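Local coordinates for twin-arginine translocation pathway signal (Rhodoferax ferrireducens, PDB 5IM2), which probably serves as the extracytoplasmic solute-binding component of a TRAP transporter, and holds a copurified benzoate in its ligand pocket, at residues T141-E147 with L360-H364; Y148-M152 with Q352-A357. One frame throughout, in Å; residues are numbered along the deposited sequence.

Interaction 1 of 2, residues T141-E147 with L360-H364; sequences TSRACWE and LIAKH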
ATOM      1  N   THR A 141      -1.932   0.291 -11.873  1.00 13.84           N
ATOM      2  CA  THR A 141      -1.673   1.455 -11.027  1.00 12.80           C
ATOM      3  C   THR A 141      -0.274   1.416 -10.422  1.00 11.71           C
ATOM      4  O   THR A 141       0.343   2.470 -10.197  1.00 13.01           O
ATOM      5  CB  THR A 141      -2.764   1.537  -9.960  1.00 13.39           C
ATOM      6  OG1 THR A 141      -4.037   1.521 -10.627  1.00 16.40           O
ATOM      7  CG2 THR A 141      -2.669   2.818  -9.163  1.00 14.41           C
ATOM      8  N   SER A 142       0.227   0.210 -10.094  1.00 11.69           N
ATOM      9  CA  SER A 142       1.616   0.082  -9.667  1.00 13.99           C
ATOM     10  C   SER A 142       2.589   0.504 -10.760  1.00 15.61           C
ATOM     11  O   SER A 142       3.612   1.132 -10.478  1.00 13.18           O
ATOM     12  CB  SER A 142       1.918  -1.366  -9.269  1.00 13.01           C
ATOM     13  OG  SER A 142       1.186  -1.735  -8.101  1.00 14.09           O
ATOM     14  N   ARG A 143       2.342   0.083 -12.002  1.00 13.69           N
ATOM     15  CA  ARG A 143       3.221   0.503 -13.088  1.00 13.56           C
ATOM     16  C   ARG A 143       3.207   2.017 -13.219  1.00 14.79           C
ATOM     17  O   ARG A 143       4.248   2.647 -13.413  1.00 15.02           O
ATOM     18  CB  ARG A 143       2.783  -0.143 -14.395  1.00 17.30           C
ATOM     19  CG  ARG A 143       3.009  -1.610 -14.440  1.00 15.37           C
ATOM     20  CD  ARG A 143       2.294  -2.265 -15.643  1.00 16.09           C
ATOM     21  NE  ARG A 143       2.786  -1.781 -16.927  1.00 18.58           N
ATOM     22  CZ  ARG A 143       3.717  -2.378 -17.656  1.00 23.82           C
ATOM     23  NH1 ARG A 143       4.283  -3.499 -17.240  1.00 17.85           N
ATOM     24  NH2 ARG A 143       4.096  -1.830 -18.813  1.00 23.36           N
ATOM     25  N   ALA A 144       2.021   2.607 -13.133  1.00 14.41           N
ATOM     26  CA  ALA A 144       1.880   4.064 -13.180  1.00 14.44           C
ATOM     27  C   ALA A 144       2.646   4.746 -12.063  1.00 15.29           C
ATOM     28  O   ALA A 144       3.253   5.797 -12.274  1.00 15.09           O
ATOM     29  CB  ALA A 144       0.394   4.438 -13.119  1.00 12.65           C
ATOM     30  N   CYS A 145       2.614   4.170 -10.860  1.00 13.04           N
ATOM     31  CA  CYS A 145       3.347   4.730  -9.728  1.00 15.47           C
ATOM     32  C   CYS A 145       4.842   4.751 -10.005  1.00 17.11           C
ATOM     33  O   CYS A 145       5.518   5.760  -9.759  1.00 15.72           O
ATOM     34  CB  CYS A 145       3.035   3.922  -8.465  1.00 19.83           C
ATOM     35  SG  CYS A 145       3.620   4.673  -6.936  1.00 20.63           S
ATOM     36  N   TRP A 146       5.381   3.647 -10.526  1.00 16.21           N
ATOM     37  CA  TRP A 146       6.804   3.610 -10.860  1.00 15.15           C
ATOM     38  C   TRP A 146       7.178   4.749 -11.814  1.00 17.23           C
ATOM     39  O   TRP A 146       8.104   5.541 -11.543  1.00 17.33           O
ATOM     40  CB  TRP A 146       7.196   2.262 -11.479  1.00 18.63           C
ATOM     41  CG  TRP A 146       8.624   2.338 -11.928  1.00 17.83           C
ATOM     42  CD1 TRP A 146       9.095   2.653 -13.190  1.00 17.11           C
ATOM     43  CD2 TRP A 146       9.784   2.161 -11.111  1.00 17.11           C
ATOM     44  NE1 TRP A 146      10.466   2.656 -13.198  1.00 19.45           N
ATOM     45  CE2 TRP A 146      10.918   2.371 -11.934  1.00 18.56           C
ATOM     46  CE3 TRP A 146       9.983   1.820  -9.773  1.00 19.51           C
ATOM     47  CZ2 TRP A 146      12.202   2.277 -11.451  1.00 22.99           C
ATOM     48  CZ3 TRP A 146      11.276   1.722  -9.300  1.00 18.25           C
ATOM     49  CH2 TRP A 146      12.363   1.935 -10.135  1.00 19.98           C
ATOM     50  N   GLU A 147       6.453   4.850 -12.928  1.00 15.55           N
ATOM     51  CA  GLU A 147       6.771   5.842 -13.951  1.00 14.88           C
ATOM     52  C   GLU A 147       6.584   7.263 -13.436  1.00 17.63           C
ATOM     53  O   GLU A 147       7.416   8.140 -13.697  1.00 20.91           O
ATOM     54  CB  GLU A 147       5.927   5.612 -15.203  1.00 14.56           C
ATOM     55  CG  GLU A 147       6.263   6.611 -16.294  1.00 23.59           C
ATOM     56  CD  GLU A 147       5.643   6.313 -17.660  1.00 34.18           C
ATOM     57  OE1 GLU A 147       5.030   5.247 -17.864  1.00 27.86           O
ATOM     58  OE2 GLU A 147       5.783   7.175 -18.544  1.00 27.67           O
ATOM     59  N   LEU A 360      -1.179   8.362 -16.506  1.00 15.92           N
ATOM     60  CA  LEU A 360      -0.304   7.188 -16.420  1.00 17.90           C
ATOM     61  C   LEU A 360      -1.096   5.956 -16.027  1.00 18.66           C
ATOM     62  O   LEU A 360      -0.846   4.853 -16.545  1.00 17.30           O
ATOM     63  CB  LEU A 360       0.862   7.457 -15.433  1.00 18.00           C
ATOM     64  CG  LEU A 360       1.949   8.423 -15.922  1.00 15.31           C
ATOM     65  CD1 LEU A 360       3.050   8.666 -14.905  1.00 17.17           C
ATOM     66  CD2 LEU A 360       2.575   7.924 -17.238  1.00 16.68           C
ATOM     67  N   ILE A 361      -2.075   6.118 -15.139  1.00 17.11           N
ATOM     68  CA  ILE A 361      -2.968   5.008 -14.805  1.00 14.66           C
ATOM     69  C   ILE A 361      -3.718   4.561 -16.055  1.00 18.84           C
ATOM     70  O   ILE A 361      -3.836   3.365 -16.348  1.00 15.65           O
ATOM     71  CB  ILE A 361      -3.935   5.437 -13.684  1.00 17.15           C
ATOM     72  CG1 ILE A 361      -3.128   5.605 -12.401  1.00 14.64           C
ATOM     73  CG2 ILE A 361      -5.059   4.436 -13.519  1.00 20.90           C
ATOM     74  CD1 ILE A 361      -3.899   6.252 -11.236  1.00 14.68           C
ATOM     75  N   ALA A 362      -4.223   5.529 -16.829  1.00 19.42           N
ATOM     76  CA  ALA A 362      -4.930   5.202 -18.067  1.00 22.23           C
ATOM     77  C   ALA A 362      -4.046   4.445 -19.044  1.00 19.82           C
ATOM     78  O   ALA A 362      -4.487   3.471 -19.670  1.00 24.63           O
ATOM     79  CB  ALA A 362      -5.425   6.489 -18.715  1.00 25.23           C
ATOM     80  N   LYS A 363      -2.807   4.904 -19.216  1.00 20.79           N
ATOM     81  CA  LYS A 363      -1.890   4.274 -20.159  1.00 21.78           C
ATOM     82  C   LYS A 363      -1.543   2.853 -19.754  1.00 24.19           C
ATOM     83  O   LYS A 363      -1.515   1.942 -20.586  1.00 22.48           O
ATOM     84  CB  LYS A 363      -0.613   5.082 -20.259  1.00 23.27           C
ATOM     85  CG  LYS A 363       0.356   4.486 -21.245  1.00 34.56           C
ATOM     86  CD  LYS A 363       1.485   5.414 -21.508  1.00 36.68           C
ATOM     87  CE  LYS A 363       2.438   5.421 -20.359  1.00 22.85           C
ATOM     88  NZ  LYS A 363       3.646   6.234 -20.637  1.00 46.54           N
ATOM     89  N   HIS A 364      -1.190   2.653 -18.498  1.00 19.50           N
ATOM     90  CA  HIS A 364      -0.768   1.316 -18.120  1.00 20.13           C
ATOM     91  C   HIS A 364      -1.930   0.364 -17.967  1.00 17.36           C
ATOM     92  O   HIS A 364      -1.713  -0.846 -17.932  1.00 19.59           O
ATOM     93  CB  HIS A 364       0.055   1.374 -16.838  1.00 21.30           C
ATOM     94  CG  HIS A 364       1.425   1.918 -17.058  1.00 15.45           C
ATOM     95  ND1 HIS A 364       2.447   1.176 -17.616  1.00 16.38           N
ATOM     96  CD2 HIS A 364       1.935   3.153 -16.839  1.00 18.92           C
ATOM     97  CE1 HIS A 364       3.529   1.929 -17.720  1.00 17.05           C
ATOM     98  NE2 HIS A 364       3.245   3.130 -17.248  1.00 17.36           N
TER
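H364 sits between R143 and E147 and uses both ring nitrogens. On one side R143 NE donates to H364 ND1 over 3.1 Å, reaching it from a direction tilted 31° out of the ring plane. On the other, H364 NE2 gives its hydrogen to E147 OE1 at 2.8 Å, close to the ring plane, with the carboxylate turned almost perpendicular to the imidazole. The two bonds fix the ring's rotation and tell its tautomer: ND1 accepts, NE2 donates. R143 also covers one face, its CB lying 3.8 Å from the ring centroid in a CH-pi contact; the bend at chi3 (63°) then brings NE back to ND1. E147 runs out extended, with CG opposite the backbone N (chi1 -179°), and OE2 turns its syn lone pair to K363 NZ, a salt bridge of 3.1 Å. L360 CD2 packs against the same carboxylate, 3.5 Å from E147 CD. Replacing H364 with a leucine would probably leave R143 NE and E147 OE1 without their shared partner and free the guanidinium to swing. Alongside these polar groups A144 CB packs against L360 and I361, 3.8 Å from L360 CB, a small side chain consistent with segment axes only 8.0 Å apart at closest approach. Helix 138-152 rests S142 and C145 on strand 161-167, while L289 of helix 289-301 touches both R143 and H364.

Interaction 2 of 2, residues Y148-M152 with Q352-A357; sequences YMQTM and QLLTTA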
ATOM      1  N   TYR A 148       5.528   7.494 -12.663  1.00 13.33           N
ATOM      2  CA  TYR A 148       5.314   8.798 -12.027  1.00 14.45           C
ATOM      3  C   TYR A 148       6.508   9.224 -11.168  1.00 19.81           C
ATOM      4  O   TYR A 148       6.997  10.356 -11.264  1.00 17.69           O
ATOM      5  CB  TYR A 148       4.037   8.728 -11.186  1.00 15.31           C
ATOM      6  CG  TYR A 148       3.666   9.939 -10.347  1.00 15.12           C
ATOM      7  CD1 TYR A 148       4.149  10.057  -9.055  1.00 18.42           C
ATOM      8  CD2 TYR A 148       2.795  10.898 -10.810  1.00 18.40           C
ATOM      9  CE1 TYR A 148       3.801  11.137  -8.230  1.00 15.72           C
ATOM     10  CE2 TYR A 148       2.424  11.991  -9.991  1.00 15.25           C
ATOM     11  CZ  TYR A 148       2.926  12.075  -8.690  1.00 17.13           C
ATOM     12  OH  TYR A 148       2.581  13.098  -7.831  1.00 17.28           O
ATOM     13  N   MET A 149       6.968   8.357 -10.275  1.00 16.76           N
ATOM     14  CA  MET A 149       8.037   8.799  -9.388  1.00 18.88           C
ATOM     15  C   MET A 149       9.323   9.012 -10.173  1.00 19.38           C
ATOM     16  O   MET A 149      10.073   9.962  -9.912  1.00 21.77           O
ATOM     17  CB  MET A 149       8.238   7.797  -8.252  1.00 21.64           C
ATOM     18  CG  MET A 149       7.029   7.703  -7.340  1.00 23.54           C
ATOM     19  SD  MET A 149       6.459   9.284  -6.592  1.00 25.49           S
ATOM     20  CE  MET A 149       7.853   9.753  -5.577  1.00 29.65           C
ATOM     21  N   GLN A 150       9.566   8.160 -11.168  1.00 19.98           N
ATOM     22  CA  GLN A 150      10.802   8.224 -11.929  1.00 25.62           C
ATOM     23  C   GLN A 150      10.884   9.501 -12.738  1.00 27.68           C
ATOM     24  O   GLN A 150      11.968  10.062 -12.906  1.00 23.32           O
ATOM     25  CB  GLN A 150      10.896   7.022 -12.866  1.00 33.70           C
ATOM     26  CG  GLN A 150      11.482   5.808 -12.234  1.00 62.45           C
ATOM     27  CD  GLN A 150      12.971   5.934 -12.035  1.00 86.07           C
ATOM     28  OE1 GLN A 150      13.439   6.236 -10.935  1.00101.55           O
ATOM     29  NE2 GLN A 150      13.728   5.702 -13.102  1.00 87.95           N
ATOM     30  N   THR A 151       9.759   9.954 -13.276  1.00 19.26           N
ATOM     31  CA  THR A 151       9.777  11.059 -14.227  1.00 23.73           C
ATOM     32  C   THR A 151       9.406  12.381 -13.583  1.00 23.28           C
ATOM     33  O   THR A 151       9.945  13.417 -13.970  1.00 26.79           O
ATOM     34  CB  THR A 151       8.839  10.774 -15.406  1.00 24.81           C
ATOM     35  OG1 THR A 151       7.489  10.643 -14.946  1.00 32.49           O
ATOM     36  CG2 THR A 151       9.244   9.492 -16.094  1.00 24.25           C
ATOM     37  N   MET A 152       8.562  12.351 -12.555  1.00 24.23           N
ATOM     38  CA  MET A 152       7.980  13.548 -11.964  1.00 21.51           C
ATOM     39  C   MET A 152       8.551  13.929 -10.609  1.00 27.32           C
ATOM     40  O   MET A 152       8.484  15.097 -10.237  1.00 28.23           O
ATOM     41  CB  MET A 152       6.470  13.358 -11.753  1.00 20.26           C
ATOM     42  CG  MET A 152       5.665  12.889 -12.990  1.00 20.43           C
ATOM     43  SD  MET A 152       5.895  14.024 -14.383  1.00 25.90           S
ATOM     44  CE  MET A 152       4.929  15.407 -13.769  1.00 20.85           C
ATOM     45  N   GLN A 352      -0.258  19.623 -12.297  1.00 22.74           N
ATOM     46  CA  GLN A 352       0.454  18.747 -13.225  1.00 18.29           C
ATOM     47  C   GLN A 352       0.579  17.343 -12.657  1.00 17.93           C
ATOM     48  O   GLN A 352       0.428  16.363 -13.390  1.00 24.85           O
ATOM     49  CB  GLN A 352       1.839  19.303 -13.554  1.00 20.73           C
ATOM     50  CG  GLN A 352       2.641  18.463 -14.571  1.00 26.56           C
ATOM     51  CD  GLN A 352       1.999  18.437 -15.934  1.00 21.22           C
ATOM     52  OE1 GLN A 352       1.794  19.491 -16.568  1.00 23.69           O
ATOM     53  NE2 GLN A 352       1.656  17.227 -16.403  1.00 25.30           N
ATOM     54  N   LEU A 353       0.870  17.217 -11.352  1.00 18.53           N
ATOM     55  CA  LEU A 353       1.080  15.883 -10.794  1.00 19.62           C
ATOM     56  C   LEU A 353      -0.188  15.042 -10.870  1.00 18.74           C
ATOM     57  O   LEU A 353      -0.140  13.841 -11.168  1.00 17.21           O
ATOM     58  CB  LEU A 353       1.565  15.988  -9.351  1.00 18.92           C
ATOM     59  CG  LEU A 353       2.968  16.603  -9.192  1.00 16.72           C
ATOM     60  CD1 LEU A 353       3.203  16.856  -7.741  1.00 21.49           C
ATOM     61  CD2 LEU A 353       4.105  15.697  -9.794  1.00 23.08           C
ATOM     62  N   LEU A 354      -1.335  15.652 -10.589  1.00 16.42           N
ATOM     63  CA  LEU A 354      -2.581  14.895 -10.614  1.00 18.05           C
ATOM     64  C   LEU A 354      -2.977  14.529 -12.040  1.00 17.48           C
ATOM     65  O   LEU A 354      -3.442  13.407 -12.298  1.00 17.75           O
ATOM     66  CB  LEU A 354      -3.679  15.695  -9.930  1.00 19.42           C
ATOM     67  CG  LEU A 354      -5.081  15.074  -9.948  1.00 19.55           C
ATOM     68  CD1 LEU A 354      -5.116  13.771  -9.188  1.00 20.79           C
ATOM     69  CD2 LEU A 354      -6.091  16.034  -9.360  1.00 23.98           C
ATOM     70  N   THR A 355      -2.779  15.464 -12.968  1.00 14.99           N
ATOM     71  CA  THR A 355      -3.021  15.229 -14.391  1.00 17.45           C
ATOM     72  C   THR A 355      -2.151  14.085 -14.904  1.00 17.17           C
ATOM     73  O   THR A 355      -2.639  13.164 -15.585  1.00 18.20           O
ATOM     74  CB  THR A 355      -2.771  16.536 -15.164  1.00 21.17           C
ATOM     75  OG1 THR A 355      -3.692  17.529 -14.711  1.00 25.70           O
ATOM     76  CG2 THR A 355      -2.975  16.372 -16.653  1.00 23.96           C
ATOM     77  N   THR A 356      -0.865  14.107 -14.556  1.00 17.41           N
ATOM     78  CA  THR A 356       0.013  13.039 -14.997  1.00 17.65           C
ATOM     79  C   THR A 356      -0.428  11.714 -14.390  1.00 15.20           C
ATOM     80  O   THR A 356      -0.453  10.691 -15.091  1.00 15.33           O
ATOM     81  CB  THR A 356       1.463  13.396 -14.634  1.00 14.96           C
ATOM     82  OG1 THR A 356       1.921  14.493 -15.466  1.00 17.53           O
ATOM     83  CG2 THR A 356       2.394  12.237 -14.771  1.00 17.97           C
ATOM     84  N   ALA A 357      -0.761  11.704 -13.093  1.00 15.50           N
ATOM     85  CA  ALA A 357      -1.094  10.433 -12.450  1.00 15.50           C
ATOM     86  C   ALA A 357      -2.288   9.764 -13.126  1.00 16.69           C
ATOM     87  O   ALA A 357      -2.270   8.551 -13.393  1.00 16.15           O
ATOM     88  CB  ALA A 357      -1.355  10.642 -10.959  1.00 16.65           C
TER
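Y148 turns its ring edge to L353, with the backbone oxygen of L353 3.4 Å from Y148 CE2 and in the ring plane. The phenol oxygen lies just as near the L353 side chain, Y148 OH to L353 CB being 3.4 Å, and A357 CB approaches Y148 CE2 obliquely at 4.1 Å. One turn on, M152 folds back at chi2 and chi3 (-56° and -72°), which carries its methyl over to helix 350-367: M152 CE comes within 3.6 Å of T356 OG1, while M152 CB rests on L353 CD2 at 3.9 Å. Q352, whose CG also touches the methionine methyl, donates from NE2 to T356 OG1 at 2.9 Å, in the plane of the amide, which probably steadies the hydroxyl. Farther out, Y148 OH is hydrogen-bonded to the carbonyl oxygen of R125, F129 packs edge-to-face with the Y148 ring, and W339 of helix 334-345 touches both Y148 and L353. The two segments run at 136°, their axes 11.3 Å apart, a spacing taken up by Y148, M152, L353 and T356. This is largely apolar helix-helix packing, joining the last modelled helix to helix 138-152 of a two-sheet, family 7 solute-binding protein.

From the N terminus, the chain first builds most of the five-stranded sheet before entering helix 138-152, which supplies the first half of both contacts, 141-147 and then 148-152. It then completes that sheet and builds all of the six-stranded one, with the later helices, before returning as helix 350-367. There 352-357 comes first and closes interaction 2; 360-364 follows and closes interaction 1 around it, so the two are nested, as expected when helices run roughly antiparallel. Their centres are 9 Å apart, and L360 CD1 packs 3.5 Å from Y148 N, making one continuous interface. Together they tie the last modelled helix, 350-367, to the helix leading into strand 161-167.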